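Local atomic coordinates of putative isochorismatase (Burkholderia xenovorans, PDB entry 3OQP), a protein that probably acts as a hydrolase of the isochorismatase family, related to the nicotinamidases, with its natural substrate not established. Residues 162-165 with 166-170; 154-157 with 158-162; 42-46 with 47-51. All blocks are in the same frame, centred on the assembly; numbering follows the deposited sequence.

The three contacts are all local: two of them follow helix 158-173 through its start and middle, and the third ends a separate helix, 30-47. Interaction 2 sets the beginning of helix 158-173, where a serine and a glutamate cap the first turn; interaction 1 continues along the same helix, shares His162 with it, and is buried against the sheet and the second subunit. Interaction 3 lies on the other side of the chain's centre, about 26 Å, centre to centre, from interaction 1, near the surface. Chemistry follows place: side-chain capping and charge pairing at the start, backbone bonds, a serine hydroxyl doubling one of them, among mostly apolar buried side chains in the middle, and a glycine-led turn at the end.

Interaction 1 (162-165 with 166-170); sequences HRVF and SVVLQ
Two groups of Ser166 grip the carbonyl oxygen of His162. Ser166 OG donates to His162 O at 2.8 Å, standing above the carbonyl plane, while Ser166 N donates to the same oxygen at 2.9 Å from the opposite face. The hydroxyl is brought back over the preceding turn because OG lies beside its own backbone N (chi1 -65°). It also sits over one face of the His162 ring, offset toward the rim, with OG 3.8 Å from His162 NE2. That ring is held by other bonds: ND1 pairs with Thr119 OG1 and NE2 with the carbonyl oxygen of His141, which together should fix its rotation.

Beyond this doubly accepting oxygen the pattern is plain alpha-helix. Val167 N reaches Arg163 O at 2.9 Å, Val168 N bonds to Val164 O, and Leu169 N bonds to Phe165 O at 2.8 Å. The branched side chains lean back over the same carbonyls: Leu169 CG comes within 3.1 Å of Phe165 O, and Val167 CG2 lies close to Arg163 O. Along one flank Val164 CG1 meets Val168 CG2 at 4.3 Å, a loose apolar touch one turn apart.

Helix 158-173 thus lies between the core and the dimer interface. Ser166 and Leu169 rest on Phe139 of strand 136-140, and Leu169 also packs on Ile127 of helix 124-132; toward the second subunit, the Phe165 ring stacks on Phe165 of that subunit and Val164 packs against its Val164.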
loop_
_atom_site.group_PDB
_atom_site.type_symbol
_atom_site.label_atom_id
_atom_site.label_comp_id
_atom_site.label_asym_id
_atom_site.label_seq_id
_atom_site.Cartn_x
_atom_site.Cartn_y
_atom_site.Cartn_z
ATOM N N HIS A 162 4.225 -10.172 4.439
ATOM C CA HIS A 162 2.912 -10.688 4.197
ATOM C C HIS A 162 1.979 -10.492 5.364
ATOM O O HIS A 162 0.831 -10.106 5.199
ATOM C CB HIS A 162 2.985 -12.159 3.783
ATOM C CG HIS A 162 1.667 -12.776 3.454
ATOM N ND1 HIS A 162 1.017 -12.575 2.254
ATOM C CD2 HIS A 162 0.899 -13.612 4.179
ATOM C CE1 HIS A 162 -0.096 -13.294 2.266
ATOM N NE2 HIS A 162 -0.188 -13.936 3.415
ATOM N N ARG A 163 2.500 -10.738 6.559
ATOM C CA ARG A 163 1.730 -10.519 7.774
ATOM C C ARG A 163 1.353 -9.052 7.984
ATOM O O ARG A 163 0.180 -8.728 8.300
ATOM C CB ARG A 163 2.419 -11.086 9.003
ATOM C CG ARG A 163 1.708 -10.813 10.312
ATOM C CD ARG A 163 2.153 -11.642 11.530
ATOM N NE ARG A 163 3.613 -11.668 11.585
ATOM C CZ ARG A 163 4.387 -10.721 12.104
ATOM N NH1 ARG A 163 3.877 -9.686 12.729
ATOM N NH2 ARG A 163 5.701 -10.831 12.010
ATOM N N VAL A 164 2.333 -8.186 7.930
ATOM C CA VAL A 164 2.095 -6.757 8.055
ATOM C C VAL A 164 0.997 -6.327 7.089
ATOM O O VAL A 164 0.089 -5.642 7.440
ATOM C CB VAL A 164 3.377 -5.929 7.948
ATOM C CG1 VAL A 164 3.042 -4.480 7.568
ATOM C CG2 VAL A 164 4.168 -5.979 9.262
ATOM N N PHE A 165 1.151 -6.672 5.809
ATOM C CA PHE A 165 0.175 -6.261 4.827
ATOM C C PHE A 165 -1.187 -6.879 5.106
ATOM O O PHE A 165 -2.207 -6.192 4.992
ATOM C CB PHE A 165 0.666 -6.498 3.369
ATOM C CG PHE A 165 1.452 -5.350 2.817
ATOM C CD1 PHE A 165 2.762 -5.153 3.166
ATOM C CD2 PHE A 165 0.825 -4.452 1.948
ATOM C CE1 PHE A 165 3.462 -4.093 2.692
ATOM C CE2 PHE A 165 1.540 -3.405 1.450
ATOM C CZ PHE A 165 2.842 -3.221 1.833
ATOM N N SER A 166 -1.246 -8.138 5.540
ATOM C CA SER A 166 -2.511 -8.768 5.841
ATOM C C SER A 166 -3.233 -8.040 6.979
ATOM O O SER A 166 -4.415 -7.791 6.900
ATOM C CB SER A 166 -2.298 -10.231 6.256
ATOM O OG SER A 166 -1.786 -11.002 5.181
ATOM N N VAL A 167 -2.474 -7.705 8.023
ATOM C CA VAL A 167 -3.044 -6.993 9.163
ATOM C C VAL A 167 -3.490 -5.551 8.851
ATOM O O VAL A 167 -4.571 -5.097 9.167
ATOM C CB VAL A 167 -2.051 -7.066 10.362
ATOM C CG1 VAL A 167 -2.519 -6.204 11.481
ATOM C CG2 VAL A 167 -1.847 -8.564 10.796
ATOM N N VAL A 168 -2.645 -4.861 8.069
ATOM C CA VAL A 168 -2.997 -3.517 7.629
ATOM C C VAL A 168 -4.200 -3.548 6.696
ATOM O O VAL A 168 -5.122 -2.753 6.823
ATOM C CB VAL A 168 -1.804 -2.816 6.990
ATOM C CG1 VAL A 168 -2.194 -1.491 6.294
ATOM C CG2 VAL A 168 -0.731 -2.502 8.030
ATOM N N LEU A 169 -4.234 -4.512 5.811
ATOM C CA LEU A 169 -5.391 -4.606 4.908
ATOM C C LEU A 169 -6.664 -4.800 5.728
ATOM O O LEU A 169 -7.689 -4.161 5.485
ATOM C CB LEU A 169 -5.225 -5.726 3.932
ATOM C CG LEU A 169 -4.250 -5.420 2.786
ATOM C CD1 LEU A 169 -3.995 -6.750 2.054
ATOM C CD2 LEU A 169 -4.715 -4.357 1.815
ATOM N N GLN A 170 -6.628 -5.732 6.669
ATOM C CA GLN A 170 -7.811 -6.019 7.513
ATOM C C GLN A 170 -8.263 -4.808 8.298
ATOM O O GLN A 170 -9.465 -4.652 8.571
ATOM C CB GLN A 170 -7.571 -7.238 8.385
ATOM C CG GLN A 170 -8.728 -7.615 9.265
ATOM C CD GLN A 170 -9.944 -8.124 8.527
ATOM O OE1 GLN A 170 -9.882 -8.366 7.341
ATOM N NE2 GLN A 170 -11.057 -8.279 9.216
#

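Interaction 2 (154-157 with 158-162)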
loop_
_atom_site.group_PDB
_atom_site.type_symbol
_atom_site.label_atom_id
_atom_site.label_comp_id
_atom_site.label_asym_id
_atom_site.label_seq_id
_atom_site.Cartn_x
_atom_site.Cartn_y
_atom_site.Cartn_z
ATOM N N GLY A 154 16.370 -1.177 5.092
ATOM C CA GLY A 154 16.424 -2.249 6.083
ATOM C C GLY A 154 16.095 -3.602 5.494
ATOM O O GLY A 154 16.177 -3.816 4.303
ATOM N N PHE A 155 15.835 -4.555 6.370
ATOM C CA PHE A 155 15.510 -5.913 6.022
ATOM C C PHE A 155 14.095 -6.215 6.490
ATOM O O PHE A 155 13.690 -5.821 7.619
ATOM C CB PHE A 155 16.479 -6.890 6.745
ATOM C CG PHE A 155 16.086 -8.330 6.606
ATOM C CD1 PHE A 155 16.466 -9.044 5.525
ATOM C CD2 PHE A 155 15.220 -8.916 7.501
ATOM C CE1 PHE A 155 16.047 -10.368 5.358
ATOM C CE2 PHE A 155 14.816 -10.250 7.344
ATOM C CZ PHE A 155 15.226 -10.935 6.291
ATOM N N ALA A 156 13.346 -6.984 5.681
ATOM C CA ALA A 156 12.068 -7.561 6.149
ATOM C C ALA A 156 11.904 -8.916 5.471
ATOM O O ALA A 156 12.095 -9.030 4.245
ATOM C CB ALA A 156 10.900 -6.654 5.784
ATOM N N SER A 157 11.545 -9.942 6.246
ATOM C CA SER A 157 11.312 -11.273 5.704
ATOM C C SER A 157 9.987 -11.312 4.925
ATOM O O SER A 157 9.107 -10.465 5.104
ATOM C CB SER A 157 11.291 -12.299 6.814
ATOM O OG SER A 157 10.193 -12.126 7.646
ATOM N N ALA A 158 9.805 -12.371 4.157
ATOM C CA ALA A 158 8.557 -12.572 3.450
ATOM C C ALA A 158 7.412 -12.738 4.439
ATOM O O ALA A 158 6.321 -12.202 4.210
ATOM C CB ALA A 158 8.626 -13.758 2.473
ATOM N N GLU A 159 7.621 -13.457 5.560
ATOM C CA GLU A 159 6.578 -13.624 6.534
ATOM C C GLU A 159 6.195 -12.273 7.143
ATOM O O GLU A 159 5.017 -11.978 7.328
ATOM C CB GLU A 159 6.998 -14.613 7.634
ATOM C CG GLU A 159 5.880 -14.976 8.641
ATOM C CD GLU A 159 5.586 -13.916 9.687
ATOM O OE1 GLU A 159 6.477 -13.085 10.051
ATOM O OE2 GLU A 159 4.444 -13.972 10.230
ATOM N N GLU A 160 7.179 -11.453 7.472
ATOM C CA GLU A 160 6.891 -10.163 8.105
ATOM C C GLU A 160 6.118 -9.286 7.104
ATOM O O GLU A 160 5.146 -8.623 7.446
ATOM C CB GLU A 160 8.149 -9.417 8.529
ATOM C CG GLU A 160 8.842 -9.904 9.743
ATOM C CD GLU A 160 10.139 -9.173 10.010
ATOM O OE1 GLU A 160 10.932 -8.946 9.040
ATOM O OE2 GLU A 160 10.397 -8.871 11.197
ATOM N N ILE A 161 6.564 -9.261 5.856
ATOM C CA ILE A 161 5.907 -8.429 4.830
ATOM C C ILE A 161 4.440 -8.890 4.669
ATOM O O ILE A 161 3.533 -8.075 4.649
ATOM C CB ILE A 161 6.668 -8.409 3.503
ATOM C CG1 ILE A 161 8.034 -7.773 3.709
ATOM C CG2 ILE A 161 5.825 -7.685 2.409
ATOM C CD1 ILE A 161 8.943 -7.796 2.517
ATOM N N HIS A 162 4.225 -10.172 4.439
ATOM C CA HIS A 162 2.912 -10.688 4.197
ATOM C C HIS A 162 1.979 -10.492 5.364
ATOM O O HIS A 162 0.831 -10.106 5.199
ATOM C CB HIS A 162 2.985 -12.159 3.783
ATOM C CG HIS A 162 1.667 -12.776 3.454
ATOM N ND1 HIS A 162 1.017 -12.575 2.254
ATOM C CD2 HIS A 162 0.899 -13.612 4.179
ATOM C CE1 HIS A 162 -0.096 -13.294 2.266
ATOM N NE2 HIS A 162 -0.188 -13.936 3.415
#
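At Ser157 the backbone passes from the extended strand 154-156 into helix 158-173, the two short axes standing nearly perpendicular at 83°, and Ile161 N closes the first turn on Ser157 O at 2.9 Å. Ser157 and Glu160 then exchange bonds, each side chain accepting from the other's backbone amide. Glu160 N donates to Ser157 OG at 3.1 Å; the hydroxyl reaches it because it stands between its own backbone N and carbonyl carbon (chi1 67°). In return, Ser157 N donates to Glu160 OE1 at 3.0 Å, a fairly straight bond (162°) that uses the anti lone pair of the carboxylate. The glutamate chain runs extended beyond CG, past the serine, with CG 3.3 Å from Ser157 OG. Its other oxygen, OE2, forms a salt bridge with Arg163 of the second subunit, so the carboxylate serves both the helix start and the dimer interface. Next to the polar pair, Ala156 CB rests on Ile161 CG1 at 3.7 Å, and Ile161 extends to Tyr149 of strand 149-151, the antiparallel partner of strand 154-156. The reciprocal bonds of the N-cap serine and the glutamate three residues on constitute a capping box, the classic start of an alpha-helix.

Interaction 3 (42-46 with 47-51); sequences DAARA and AGVPV
Ala44 O is gripped from two directions as helix 30-47 runs out. Val49 N donates to it at 2.9 Å, with an N-H...O angle of 144°, and Ala47 N adds a weak bond at 3.2 Å. The amide of Ala47 is itself shared, since it also donates to Ala43 O at 3.0 Å in the ordinary helical manner. A further weak bond runs from Gly48 N to Arg45 O at 3.4 Å. This is a Schellman motif: Gly48 leaves the helix with positive phi (76°), and the chain turns back so that Val49 comes to lie beside Ala44. The reversal brings apolar groups together on the inner side of the turn. Ala44 CB lies 3.8 Å from Val49 CB and 3.6 Å from Val51 CG2, which makes this small methyl the meeting point of the helix and the beginning of strand 51-56. With CG1 anti to the backbone N of Val51 (chi1 174°), CG2 is the branch left to meet the alanine methyl. Trp182 of helix 179-188 packs on Ala44, and Val186 of the same helix touches both Ala47 and Val49. On the strand side, Val51 N donates to Asp84 OD2.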
loop_
_atom_site.group_PDB
_atom_site.type_symbol
_atom_site.label_atom_id
_atom_site.label_comp_id
_atom_site.label_asym_id
_atom_site.label_seq_id
_atom_site.Cartn_x
_atom_site.Cartn_y
_atom_site.Cartn_z
ATOM N N ASP A 42 -11.657 -22.456 -9.422
ATOM C CA ASP A 42 -12.629 -23.502 -9.700
ATOM C C ASP A 42 -13.941 -23.208 -9.020
ATOM O O ASP A 42 -15.014 -23.448 -9.571
ATOM C CB ASP A 42 -12.082 -24.850 -9.260
ATOM C CG ASP A 42 -10.965 -25.340 -10.127
ATOM O OD1 ASP A 42 -10.770 -24.836 -11.264
ATOM O OD2 ASP A 42 -10.185 -26.254 -9.700
ATOM N N ALA A 43 -13.867 -22.716 -7.786
ATOM C CA ALA A 43 -15.059 -22.347 -7.049
ATOM C C ALA A 43 -15.763 -21.189 -7.729
ATOM O O ALA A 43 -17.006 -21.192 -7.840
ATOM C CB ALA A 43 -14.700 -21.997 -5.611
ATOM N N ALA A 44 -14.995 -20.192 -8.162
ATOM C CA ALA A 44 -15.577 -19.018 -8.852
ATOM C C ALA A 44 -16.324 -19.468 -10.095
ATOM O O ALA A 44 -17.447 -19.018 -10.349
ATOM C CB ALA A 44 -14.466 -18.040 -9.235
ATOM N N ARG A 45 -15.708 -20.334 -10.900
ATOM C CA ARG A 45 -16.332 -20.763 -12.172
ATOM C C ARG A 45 -17.656 -21.481 -11.865
ATOM O O ARG A 45 -18.660 -21.236 -12.506
ATOM C CB ARG A 45 -15.350 -21.587 -12.961
ATOM C CG ARG A 45 -15.882 -21.966 -14.379
ATOM C CD ARG A 45 -14.885 -22.775 -15.224
ATOM N NE ARG A 45 -15.445 -23.029 -16.566
ATOM C CZ ARG A 45 -14.963 -23.915 -17.451
ATOM N NH1 ARG A 45 -13.893 -24.673 -17.166
ATOM N NH2 ARG A 45 -15.560 -24.046 -18.648
ATOM N N ALA A 46 -17.668 -22.307 -10.806
ATOM C CA ALA A 46 -18.864 -23.080 -10.454
ATOM C C ALA A 46 -20.000 -22.168 -9.961
ATOM O O ALA A 46 -21.175 -22.436 -10.233
ATOM C CB ALA A 46 -18.538 -24.138 -9.414
ATOM N N ALA A 47 -19.638 -21.050 -9.333
ATOM C CA ALA A 47 -20.564 -20.120 -8.736
ATOM C C ALA A 47 -20.916 -18.937 -9.634
ATOM O O ALA A 47 -21.688 -18.071 -9.244
ATOM C CB ALA A 47 -19.980 -19.603 -7.405
ATOM N N GLY A 48 -20.317 -18.842 -10.814
ATOM C CA GLY A 48 -20.625 -17.739 -11.692
ATOM C C GLY A 48 -19.988 -16.426 -11.274
ATOM O O GLY A 48 -20.449 -15.366 -11.635
ATOM N N VAL A 49 -18.921 -16.490 -10.486
ATOM C CA VAL A 49 -18.097 -15.320 -10.163
ATOM C C VAL A 49 -17.123 -15.101 -11.315
ATOM O O VAL A 49 -16.342 -15.999 -11.573
ATOM C CB VAL A 49 -17.305 -15.587 -8.854
ATOM C CG1 VAL A 49 -16.274 -14.471 -8.603
ATOM C CG2 VAL A 49 -18.244 -15.733 -7.643
ATOM N N PRO A 50 -17.153 -13.929 -11.981
ATOM C CA PRO A 50 -16.217 -13.712 -13.073
ATOM C C PRO A 50 -14.781 -13.792 -12.571
ATOM O O PRO A 50 -14.462 -13.292 -11.488
ATOM C CB PRO A 50 -16.576 -12.296 -13.565
ATOM C CG PRO A 50 -17.944 -12.050 -13.141
ATOM C CD PRO A 50 -18.128 -12.836 -11.894
ATOM N N VAL A 51 -13.931 -14.391 -13.389
ATOM C CA VAL A 51 -12.547 -14.583 -13.109
ATOM C C VAL A 51 -11.719 -13.750 -14.065
ATOM O O VAL A 51 -11.848 -13.850 -15.324
ATOM C CB VAL A 51 -12.169 -16.064 -13.273
ATOM C CG1 VAL A 51 -10.622 -16.264 -13.121
ATOM C CG2 VAL A 51 -12.935 -16.907 -12.246
#